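PDB 3QSJ: NUDIX hydrolase from Alicyclobacillus acidocaldarius subsp. acidocaldarius, which probably hydrolyses phosphorus-containing acid anhydrides, as Nudix enzymes generally do, and binds a calcium ion in the crystal. Local coordinates for residues L27-A32 / D175-T180; G40-P45 / L194-P199. All coordinates share one frame; numbering follows the deposited sequence.

Interaction 1 (L27-A32 / D175-T180)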
loop_
_atom_site.group_PDB
_atom_site.type_symbol
_atom_site.label_atom_id
_atom_site.label_comp_id
_atom_site.label_asym_id
_atom_site.label_seq_id
_atom_site.Cartn_x
_atom_site.Cartn_y
_atom_site.Cartn_z
ATOM N N LEU A 27 0.366 -5.260 -7.153
ATOM C CA LEU A 27 1.688 -4.681 -7.162
ATOM C C LEU A 27 2.426 -5.193 -5.931
ATOM O O LEU A 27 1.972 -5.028 -4.770
ATOM C CB LEU A 27 1.619 -3.144 -7.099
ATOM C CG LEU A 27 1.333 -2.425 -8.400
ATOM C CD1 LEU A 27 1.196 -0.935 -8.133
ATOM C CD2 LEU A 27 2.506 -2.643 -9.410
ATOM N N VAL A 28 3.560 -5.782 -6.167
ATOM C CA VAL A 28 4.366 -6.222 -5.037
ATOM C C VAL A 28 5.727 -5.637 -5.210
ATOM O O VAL A 28 6.113 -5.254 -6.327
ATOM C CB VAL A 28 4.417 -7.766 -4.871
ATOM C CG1 VAL A 28 3.058 -8.324 -4.436
ATOM C CG2 VAL A 28 4.918 -8.456 -6.145
ATOM N N VAL A 29 6.477 -5.596 -4.112
ATOM C CA VAL A 29 7.868 -5.122 -4.129
ATOM C C VAL A 29 8.755 -6.118 -3.383
ATOM O O VAL A 29 8.254 -6.893 -2.567
ATOM C CB VAL A 29 7.989 -3.717 -3.519
ATOM C CG1 VAL A 29 7.122 -2.705 -4.327
ATOM C CG2 VAL A 29 7.606 -3.716 -2.028
ATOM N N ARG A 30 10.074 -6.107 -3.649
ATOM C CA ARG A 30 10.957 -6.962 -2.854
ATOM C C ARG A 30 12.040 -6.107 -2.219
ATOM O O ARG A 30 12.680 -5.328 -2.908
ATOM C CB ARG A 30 11.591 -8.066 -3.722
ATOM C CG ARG A 30 12.575 -8.906 -2.866
ATOM C CD ARG A 30 13.119 -10.095 -3.621
ATOM N NE ARG A 30 13.880 -9.703 -4.806
ATOM C CZ ARG A 30 14.364 -10.594 -5.656
ATOM N NH1 ARG A 30 14.229 -11.891 -5.413
ATOM N NH2 ARG A 30 14.997 -10.200 -6.750
ATOM N N ARG A 31 12.227 -6.246 -0.914
ATOM C CA ARG A 31 13.315 -5.568 -0.161
ATOM C C ARG A 31 14.668 -6.055 -0.627
ATOM O O ARG A 31 14.886 -7.259 -0.772
ATOM C CB ARG A 31 13.166 -5.818 1.346
ATOM C CG ARG A 31 11.874 -5.241 1.863
ATOM C CD ARG A 31 11.589 -5.703 3.271
ATOM N NE ARG A 31 12.469 -5.020 4.204
ATOM C CZ ARG A 31 12.231 -3.815 4.709
ATOM N NH1 ARG A 31 11.151 -3.135 4.342
ATOM N NH2 ARG A 31 13.083 -3.268 5.557
ATOM N N ALA A 32 15.583 -5.125 -0.904
ATOM C CA ALA A 32 16.938 -5.474 -1.354
ATOM C C ALA A 32 17.683 -6.339 -0.290
ATOM O O ALA A 32 17.441 -6.201 0.911
ATOM C CB ALA A 32 17.735 -4.201 -1.610
ATOM N N ASP A 175 14.611 -3.939 -4.528
ATOM C CA ASP A 175 15.349 -4.275 -5.740
ATOM C C ASP A 175 14.432 -4.684 -6.881
ATOM O O ASP A 175 14.914 -5.048 -7.954
ATOM C CB ASP A 175 16.439 -5.286 -5.467
ATOM C CG ASP A 175 15.950 -6.642 -4.979
ATOM O OD1 ASP A 175 14.706 -6.876 -4.995
ATOM O OD2 ASP A 175 16.807 -7.495 -4.657
ATOM N N ALA A 176 13.132 -4.760 -6.602
ATOM C CA ALA A 176 12.186 -5.151 -7.650
ATOM C C ALA A 176 10.801 -4.667 -7.297
ATOM O O ALA A 176 10.507 -4.421 -6.131
ATOM C CB ALA A 176 12.179 -6.661 -7.790
ATOM N N ALA A 177 9.983 -4.471 -8.329
ATOM C CA ALA A 177 8.588 -4.054 -8.163
ATOM C C ALA A 177 7.903 -4.423 -9.436
ATOM O O ALA A 177 8.434 -4.150 -10.525
ATOM C CB ALA A 177 8.498 -2.563 -7.947
ATOM N N LEU A 178 6.760 -5.121 -9.326
ATOM C CA LEU A 178 6.058 -5.555 -10.508
ATOM C C LEU A 178 4.600 -5.882 -10.275
ATOM O O LEU A 178 4.176 -6.043 -9.126
ATOM C CB LEU A 178 6.769 -6.722 -11.222
ATOM C CG LEU A 178 6.877 -8.153 -10.610
ATOM C CD1 LEU A 178 6.807 -8.227 -9.155
ATOM C CD2 LEU A 178 6.069 -9.182 -11.348
ATOM N N TRP A 179 3.855 -5.957 -11.389
ATOM C CA TRP A 179 2.470 -6.417 -11.356
ATOM C C TRP A 179 2.531 -7.944 -11.488
ATOM O O TRP A 179 2.945 -8.488 -12.540
ATOM C CB TRP A 179 1.692 -5.853 -12.555
ATOM C CG TRP A 179 1.236 -4.449 -12.352
ATOM C CD1 TRP A 179 1.741 -3.311 -12.927
ATOM C CD2 TRP A 179 0.092 -4.050 -11.602
ATOM N NE1 TRP A 179 0.923 -2.232 -12.639
ATOM C CE2 TRP A 179 -0.091 -2.659 -11.814
ATOM C CE3 TRP A 179 -0.832 -4.747 -10.794
ATOM C CZ2 TRP A 179 -1.146 -1.948 -11.227
ATOM C CZ3 TRP A 179 -1.884 -4.034 -10.238
ATOM C CH2 TRP A 179 -1.971 -2.638 -10.386
ATOM N N THR A 180 2.066 -8.646 -10.465
ATOM C CA THR A 180 2.103 -10.098 -10.570
ATOM C C THR A 180 0.739 -10.736 -10.356
ATOM O O THR A 180 -0.015 -10.268 -9.502
ATOM C CB THR A 180 3.128 -10.698 -9.542
ATOM O OG1 THR A 180 3.192 -12.116 -9.722
ATOM C CG2 THR A 180 2.754 -10.392 -8.096
HETATM O O HOH W 1 15.374 -8.142 -8.095
HETATM O O HOH W 2 16.126 -9.039 -2.654
#

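Interaction 2 (G40-P45 / L194-P199)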
loop_
_atom_site.group_PDB
_atom_site.type_symbol
_atom_site.label_atom_id
_atom_site.label_comp_id
_atom_site.label_asym_id
_atom_site.label_seq_id
_atom_site.Cartn_x
_atom_site.Cartn_y
_atom_site.Cartn_z
ATOM N N GLY A 40 15.187 -9.335 1.269
ATOM C CA GLY A 40 14.673 -10.326 0.323
ATOM C C GLY A 40 13.199 -10.622 0.483
ATOM O O GLY A 40 12.660 -11.414 -0.281
ATOM N N PHE A 41 12.569 -10.072 1.491
ATOM C CA PHE A 41 11.124 -10.333 1.691
ATOM C C PHE A 41 10.274 -9.651 0.597
ATOM O O PHE A 41 10.596 -8.512 0.180
ATOM C CB PHE A 41 10.636 -9.831 3.060
ATOM C CG PHE A 41 10.784 -10.816 4.197
ATOM C CD1 PHE A 41 9.677 -11.228 4.928
ATOM C CD2 PHE A 41 12.027 -11.370 4.506
ATOM C CE1 PHE A 41 9.815 -12.133 5.994
ATOM C CE2 PHE A 41 12.166 -12.286 5.569
ATOM C CZ PHE A 41 11.056 -12.674 6.290
ATOM N N VAL A 42 9.223 -10.329 0.150
ATOM C CA VAL A 42 8.281 -9.724 -0.783
ATOM C C VAL A 42 7.166 -9.149 0.087
ATOM O O VAL A 42 6.884 -9.678 1.174
ATOM C CB VAL A 42 7.755 -10.694 -1.876
ATOM C CG1 VAL A 42 8.894 -11.113 -2.830
ATOM C CG2 VAL A 42 7.068 -11.931 -1.267
ATOM N N ALA A 43 6.566 -8.038 -0.360
ATOM C CA ALA A 43 5.491 -7.387 0.352
ATOM C C ALA A 43 4.743 -6.423 -0.567
ATOM O O ALA A 43 5.023 -6.285 -1.757
ATOM C CB ALA A 43 6.072 -6.608 1.550
ATOM N N PHE A 44 3.794 -5.748 0.025
ATOM C CA PHE A 44 3.105 -4.706 -0.703
ATOM C C PHE A 44 3.716 -3.379 -0.217
ATOM O O PHE A 44 4.298 -3.321 0.868
ATOM C CB PHE A 44 1.599 -4.720 -0.380
ATOM C CG PHE A 44 0.958 -6.081 -0.587
ATOM C CD1 PHE A 44 0.896 -6.657 -1.861
ATOM C CD2 PHE A 44 0.443 -6.795 0.494
ATOM C CE1 PHE A 44 0.366 -7.938 -2.035
ATOM C CE2 PHE A 44 -0.084 -8.077 0.318
ATOM C CZ PHE A 44 -0.107 -8.647 -0.935
ATOM N N PRO A 45 3.547 -2.288 -0.970
ATOM C CA PRO A 45 4.068 -0.993 -0.509
ATOM C C PRO A 45 3.441 -0.591 0.811
ATOM O O PRO A 45 2.257 -0.876 1.048
ATOM C CB PRO A 45 3.640 -0.013 -1.646
ATOM C CG PRO A 45 3.541 -0.897 -2.871
ATOM C CD PRO A 45 2.898 -2.180 -2.300
ATOM N N LEU A 194 10.577 -17.492 -2.029
ATOM C CA LEU A 194 10.606 -16.093 -1.528
ATOM C C LEU A 194 9.974 -15.957 -0.125
ATOM O O LEU A 194 8.910 -16.527 0.124
ATOM C CB LEU A 194 9.892 -15.136 -2.501
ATOM C CG LEU A 194 10.405 -15.081 -3.944
ATOM C CD1 LEU A 194 9.349 -14.592 -4.848
ATOM C CD2 LEU A 194 11.678 -14.221 -4.067
ATOM N N PRO A 195 10.579 -15.181 0.794
ATOM C CA PRO A 195 9.977 -15.047 2.121
ATOM C C PRO A 195 8.914 -13.950 2.134
ATOM O O PRO A 195 9.018 -12.956 1.402
ATOM C CB PRO A 195 11.156 -14.673 3.019
ATOM C CG PRO A 195 12.276 -14.309 2.093
ATOM C CD PRO A 195 11.868 -14.462 0.705
ATOM N N ALA A 196 7.896 -14.123 2.992
ATOM C CA ALA A 196 6.848 -13.100 3.172
ATOM C C ALA A 196 6.259 -13.212 4.591
ATOM O O ALA A 196 6.230 -14.307 5.135
ATOM C CB ALA A 196 5.746 -13.238 2.108
ATOM N N VAL A 197 5.781 -12.107 5.166
ATOM C CA VAL A 197 5.121 -12.142 6.481
ATOM C C VAL A 197 3.718 -12.745 6.341
ATOM O O VAL A 197 3.161 -12.715 5.250
ATOM C CB VAL A 197 5.166 -10.786 7.233
ATOM C CG1 VAL A 197 6.604 -10.322 7.406
ATOM C CG2 VAL A 197 4.333 -9.709 6.512
ATOM N N ARG A 198 3.184 -13.352 7.410
ATOM C CA ARG A 198 1.857 -13.988 7.383
ATOM C C ARG A 198 0.726 -13.144 6.767
ATOM O O ARG A 198 0.021 -13.660 5.897
ATOM C CB ARG A 198 1.499 -14.580 8.752
ATOM C CG ARG A 198 2.338 -15.842 9.070
ATOM C CD ARG A 198 1.772 -16.588 10.259
ATOM N NE ARG A 198 1.861 -15.772 11.470
ATOM C CZ ARG A 198 0.905 -15.673 12.387
ATOM N NH1 ARG A 198 1.075 -14.896 13.447
ATOM N NH2 ARG A 198 -0.230 -16.351 12.249
ATOM N N PRO A 199 0.570 -11.839 7.125
ATOM C CA PRO A 199 -0.483 -11.023 6.499
ATOM C C PRO A 199 -0.393 -10.946 4.973
ATOM O O PRO A 199 -1.429 -10.983 4.278
ATOM C CB PRO A 199 -0.246 -9.646 7.133
ATOM C CG PRO A 199 0.360 -9.928 8.430
ATOM C CD PRO A 199 1.285 -11.062 8.168
HETATM O O HOH W 3 5.739 -9.650 3.437
#

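Interaction 1 (L27-A32 / D175-T180)
Leu27 lays its CD2 methyl on one face of the Trp179 indole, 3.4 Å from the centroid of the five-membered ring and 4° off its normal, a close CH-pi contact. CG of Leu27 rests against the fused bond and the six-membered ring. The other flat group, the Arg30 guanidinium, is met at its edge: NE, in the plane of the group, donates to the syn lone pair of Asp175 OD1 at 3.0 Å. This is a salt bridge through a single N-H, and the carboxylate plane is turned 65° from the guanidinium. The bend in the arginine chain at chi3 (62°) sets NE beside Asp175 OD1. A water bridges OD2 of Asp175 to the carbonyl of Arg31, so both carboxylate oxygens are engaged. Between these ends the backbones pair antiparallel. Val28 and Leu178 form a hydrogen-bonded pair, with Val28 N to Leu178 O at 3.0 Å and Leu178 N to Val28 O at 3.1 Å. On the Val28 face, in the conformer given, its CG2 lies against Leu178 CD1 and Thr180 CG2. An alanine at Trp179 would probably leave Leu27 CD2 without its aromatic platform, open a gap beside Val15, and deprive the carbonyl of Gly165 of its indole N-H. Two strands of the mixed Nudix sheet are joined here, 24-31 and 174-181. Helix 72-87 packs on the face bearing Leu27 and Val29, bringing the calcium ligand Glu86 against Val29, whereas Met185 of helix 182-190 meets Val28 and Thr180 on the other.

Interaction 2 (G40-P45 / L194-P199)
Pro195 O accepts the backbone N-H of Val42 at 2.9 Å, with an angle of 167° at the hydrogen. The same carbonyl oxygen receives a CA-H...O contact from Phe41 CA at 3.4 Å, so two successive residues converge on it. Val197, the N-cap residue of helix 198-209, donates its backbone N-H to a water at 3.0 Å. That water also lies near Val42 O, but the distance is too short for a sound hydrogen bond and the link is doubtful.

Around these bonds the side chains pack. The Phe41 ring takes Pro195 CB over the centre of one face, 3.7 Å from the centroid and 13° off the normal, a CH-pi contact in which the proline lies over that face. Ala196 CA and Val197 CG1 approach CD1 and CE1 of the same ring; the valine chain stands at about a right angle to the phenylalanine, with CG1 3.9 Å from CE1. Pro195 CD also comes within 3.3 Å of Gly40 O. In the conformer given for Val42, CG1, anti to the carbonyl carbon (chi1 -67°), reaches Leu194 CD1 at 4.0 Å, while CG2 meets Ala196 CB. Ile189 of helix 182-190 adds to this apolar cluster by touching both Val42 and Ala196.

One direct backbone hydrogen bond is the secure polar tie, and carbon contacts make up most of the remainder. Val197 N does not bond directly to Val42 O, so the backbone pairing stops at that single bond. The chemistry is therefore that of a loop docked against the start of strand 42-48, anchored by Pro195 O and with the Phe41 ring laid against Pro195.

From the N terminus, the chain enters interaction 1 on strand 24-31, turns, and enters interaction 2 at residues 40-45 on the neighbouring strand 42-48. Both contacts then wait for the far part of the chain: 175-180 closes a loop over interaction 1 after 142 intervening residues, and 194-199 closes one over interaction 2 after 148. The segments alternate, so the two loops cross and neither nests within the other. Probable backbone hydrogen bonds, Val29 N to Ala43 O and Gly40 N to Arg31 O, connect the two contacts directly. Together they tie strand 174-181 and the entry to helix 198-209, with helix 182-190 between them in sequence, onto two adjacent strands of the mixed sheet.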